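Local atomic coordinates of uncharacterized protein (Aeromonas hydrophila J-1, PDB entry 6R1J), a protein that probably helps form membrane pores as the C component of AHL, a tripartite alpha-pore-forming toxin. Residues S108-I113 and A206-F211. The protein carries 3 engineered substitutions. Numbering follows the deposited sequence.
Sequences SANDRI and AFSQQF
Asn110 and Phe211 meet between two long, nearly antiparallel helices, 78-157 and 163-236, in the helical bundle of this alpha-pore-forming toxin component. The short segments' axes come within 10.3 Å at an angle of 151°. The two side chains slide past each other in opposite directions. Asn110 CB sits over one face of the Phe211 ring, 4.1 Å from its centroid, in a CH-pi contact. The amide plane is turned 57° from the ring plane. Asn110 CG lies anti to the backbone N (chi1 -165°), which places CG 4.0 Å from Ser208 OG. Ser208 OG donates a hydrogen bond of 3.2 Å to Asn110 OD1. The donor is tilted from the carbonyl plane. Asn110 ND2 is used as well: it donates to a water oxygen 2.8 Å away, and this water donates to Ser208 O. The amide thus reaches the facing helix both directly and through water, which should limit its rotation.

The rest of the contact is apolar. Ala109 CB meets the edge of the Phe211 ring, 3.9 Å from Phe211 CE2. Ile113 CD1 lies near the same ring's plane, at the edge by CD2.

Helices 5-21 and 28-70 pack against the apolar residues. Met13 touches both phenylalanines, Val37 packs on Phe207 and Leu44 on Phe211. Asn36 ND2 also hydrogen-bonds Ala109 O. The Ile113 and Phe207 side chains cross at about a right angle, and Ile113 CD1 meets the Phe207 ring obliquely, 3.7 Å from Phe207 CD1.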
ATOM      1  N   SER A 108     -12.844 -23.803  -3.113  1.00 39.87           N
ATOM      2  CA  SER A 108     -12.548 -23.946  -4.570  1.00 39.22           C
ATOM      3  C   SER A 108     -12.520 -22.571  -5.212  1.00 35.93           C
ATOM      4  O   SER A 108     -11.553 -22.251  -5.857  1.00 35.35           O
ATOM      5  CB  SER A 108     -13.533 -24.802  -5.292  1.00 39.34           C
ATOM      6  OG  SER A 108     -13.488 -26.088  -4.737  1.00 51.76           O
ATOM      7  N   ALA A 109     -13.599 -21.820  -5.080  1.00 33.21           N
ATOM      8  CA  ALA A 109     -13.733 -20.520  -5.747  1.00 34.79           C
ATOM      9  C   ALA A 109     -12.639 -19.567  -5.232  1.00 38.35           C
ATOM     10  O   ALA A 109     -12.056 -18.804  -6.055  1.00 32.05           O
ATOM     11  CB  ALA A 109     -15.113 -19.947  -5.517  1.00 31.71           C
ATOM     12  N   ASN A 110     -12.447 -19.528  -3.911  1.00 31.90           N
ATOM     13  CA  ASN A 110     -11.495 -18.564  -3.296  1.00 31.44           C
ATOM     14  C   ASN A 110     -10.069 -18.909  -3.758  1.00 30.68           C
ATOM     15  O   ASN A 110      -9.294 -18.000  -4.052  1.00 29.35           O
ATOM     16  CB  ASN A 110     -11.588 -18.560  -1.772  1.00 30.01           C
ATOM     17  CG  ASN A 110     -10.905 -17.360  -1.158  1.00 30.24           C
ATOM     18  OD1 ASN A 110     -11.045 -16.230  -1.634  1.00 32.75           O
ATOM     19  ND2 ASN A 110     -10.177 -17.608  -0.092  1.00 37.35           N
ATOM     20  N   ASP A 111      -9.717 -20.180  -3.786  1.00 32.73           N
ATOM     21  CA  ASP A 111      -8.354 -20.616  -4.214  1.00 36.00           C
ATOM     22  C   ASP A 111      -8.065 -20.174  -5.661  1.00 32.17           C
ATOM     23  O   ASP A 111      -6.907 -19.834  -5.936  1.00 35.63           O
ATOM     24  CB  ASP A 111      -8.187 -22.126  -4.039  1.00 34.64           C
ATOM     25  CG  ASP A 111      -8.110 -22.555  -2.580  1.00 38.70           C
ATOM     26  OD1 ASP A 111      -8.034 -21.670  -1.694  1.00 39.81           O
ATOM     27  OD2 ASP A 111      -8.174 -23.740  -2.349  1.00 37.58           O
ATOM     28  N   ARG A 112      -9.069 -20.175  -6.541  1.00 34.17           N
ATOM     29  CA  ARG A 112      -8.925 -19.735  -7.958  1.00 36.41           C
ATOM     30  C   ARG A 112      -8.699 -18.227  -7.949  1.00 34.10           C
ATOM     31  O   ARG A 112      -7.870 -17.732  -8.739  1.00 32.76           O
ATOM     32  CB  ARG A 112     -10.101 -20.175  -8.843  1.00 35.00           C
ATOM     33  CG  ARG A 112     -10.131 -21.668  -9.150  1.00 37.34           C
ATOM     34  CD  ARG A 112     -11.058 -22.000 -10.310  1.00 39.09           C
ATOM     35  NE  ARG A 112     -12.351 -21.298 -10.243  1.00 41.00           N
ATOM     36  CZ  ARG A 112     -13.421 -21.768  -9.583  1.00 44.17           C
ATOM     37  NH1 ARG A 112     -13.352 -22.911  -8.928  1.00 47.83           N
ATOM     38  NH2 ARG A 112     -14.561 -21.101  -9.572  1.00 41.55           N
ATOM     39  N   ILE A 113      -9.372 -17.495  -7.067  1.00 28.75           N
ATOM     40  CA  ILE A 113      -9.116 -16.041  -6.945  1.00 29.16           C
ATOM     41  C   ILE A 113      -7.651 -15.838  -6.572  1.00 26.29           C
ATOM     42  O   ILE A 113      -6.995 -15.023  -7.233  1.00 31.52           O
ATOM     43  CB  ILE A 113     -10.050 -15.321  -5.930  1.00 29.21           C
ATOM     44  CG1 ILE A 113     -11.513 -15.525  -6.310  1.00 35.21           C
ATOM     45  CG2 ILE A 113      -9.632 -13.873  -5.908  1.00 27.89           C
ATOM     46  CD1 ILE A 113     -12.510 -14.735  -5.479  1.00 37.63           C
ATOM     47  N   ALA A 206      -9.590  -7.541  -1.394  1.00 33.13           N
ATOM     48  CA  ALA A 206     -10.617  -7.234  -0.373  1.00 33.46           C
ATOM     49  C   ALA A 206     -11.706  -8.298  -0.479  1.00 33.28           C
ATOM     50  O   ALA A 206     -12.186  -8.799   0.539  1.00 32.40           O
ATOM     51  CB  ALA A 206     -11.116  -5.839  -0.563  1.00 36.19           C
ATOM     52  N   PHE A 207     -12.073  -8.684  -1.693  1.00 33.26           N
ATOM     53  CA  PHE A 207     -13.128  -9.705  -1.914  1.00 30.42           C
ATOM     54  C   PHE A 207     -12.695 -11.010  -1.270  1.00 30.13           C
ATOM     55  O   PHE A 207     -13.428 -11.643  -0.525  1.00 33.09           O
ATOM     56  CB  PHE A 207     -13.444  -9.879  -3.396  1.00 30.67           C
ATOM     57  CG  PHE A 207     -14.557 -10.863  -3.640  1.00 30.12           C
ATOM     58  CD1 PHE A 207     -14.331 -12.221  -3.552  1.00 33.01           C
ATOM     59  CD2 PHE A 207     -15.841 -10.412  -3.909  1.00 33.49           C
ATOM     60  CE1 PHE A 207     -15.369 -13.127  -3.743  1.00 32.89           C
ATOM     61  CE2 PHE A 207     -16.867 -11.317  -4.124  1.00 32.95           C
ATOM     62  CZ  PHE A 207     -16.631 -12.671  -4.035  1.00 28.41           C
ATOM     63  N   SER A 208     -11.468 -11.394  -1.534  1.00 30.93           N
ATOM     64  CA  SER A 208     -10.840 -12.610  -0.991  1.00 32.65           C
ATOM     65  C   SER A 208     -10.687 -12.555   0.552  1.00 32.36           C
ATOM     66  O   SER A 208     -10.850 -13.588   1.171  1.00 31.96           O
ATOM     67  CB  SER A 208      -9.522 -12.812  -1.688  1.00 34.36           C
ATOM     68  OG  SER A 208      -8.884 -13.964  -1.171  1.00 42.60           O
ATOM     69  N   GLN A 209     -10.337 -11.415   1.141  1.00 30.00           N
ATOM     70  CA  GLN A 209     -10.295 -11.273   2.627  1.00 34.83           C
ATOM     71  C   GLN A 209     -11.718 -11.532   3.186  1.00 29.00           C
ATOM     72  O   GLN A 209     -11.838 -12.324   4.096  1.00 30.88           O
ATOM     73  CB  GLN A 209      -9.709  -9.901   2.994  1.00 38.29           C
ATOM     74  CG  GLN A 209      -9.525  -9.634   4.502  1.00 42.98           C
ATOM     75  CD  GLN A 209     -10.804  -9.142   5.166  1.00 40.56           C
ATOM     76  OE1 GLN A 209     -11.566  -8.357   4.609  1.00 37.60           O
ATOM     77  NE2 GLN A 209     -11.077  -9.657   6.351  1.00 40.53           N
ATOM     78  N   GLN A 210     -12.755 -10.889   2.662  1.00 30.44           N
ATOM     79  CA  GLN A 210     -14.157 -11.104   3.104  1.00 31.04           C
ATOM     80  C   GLN A 210     -14.559 -12.556   2.842  1.00 34.27           C
ATOM     81  O   GLN A 210     -15.183 -13.205   3.724  1.00 30.78           O
ATOM     82  CB  GLN A 210     -15.077 -10.118   2.400  1.00 29.07           C
ATOM     83  CG  GLN A 210     -14.760  -8.671   2.734  1.00 30.53           C
ATOM     84  CD  GLN A 210     -15.210  -8.275   4.125  1.00 34.06           C
ATOM     85  OE1 GLN A 210     -16.112  -8.903   4.684  1.00 33.11           O
ATOM     86  NE2 GLN A 210     -14.568  -7.245   4.663  1.00 34.35           N
ATOM     87  N   PHE A 211     -14.187 -13.110   1.691  1.00 32.37           N
ATOM     88  CA  PHE A 211     -14.501 -14.524   1.384  1.00 32.19           C
ATOM     89  C   PHE A 211     -13.834 -15.389   2.458  1.00 33.60           C
ATOM     90  O   PHE A 211     -14.404 -16.396   2.925  1.00 31.60           O
ATOM     91  CB  PHE A 211     -13.997 -14.908  -0.016  1.00 33.58           C
ATOM     92  CG  PHE A 211     -14.727 -16.024  -0.712  1.00 31.83           C
ATOM     93  CD1 PHE A 211     -15.612 -16.866  -0.055  1.00 35.56           C
ATOM     94  CD2 PHE A 211     -14.503 -16.248  -2.065  1.00 34.26           C
ATOM     95  CE1 PHE A 211     -16.326 -17.847  -0.744  1.00 34.19           C
ATOM     96  CE2 PHE A 211     -15.149 -17.283  -2.735  1.00 33.86           C
ATOM     97  CZ  PHE A 211     -16.066 -18.074  -2.082  1.00 34.94           C
TER
HETATM   98  O   HOH W   1      -9.072 -15.572   1.528  1.00 42.44           O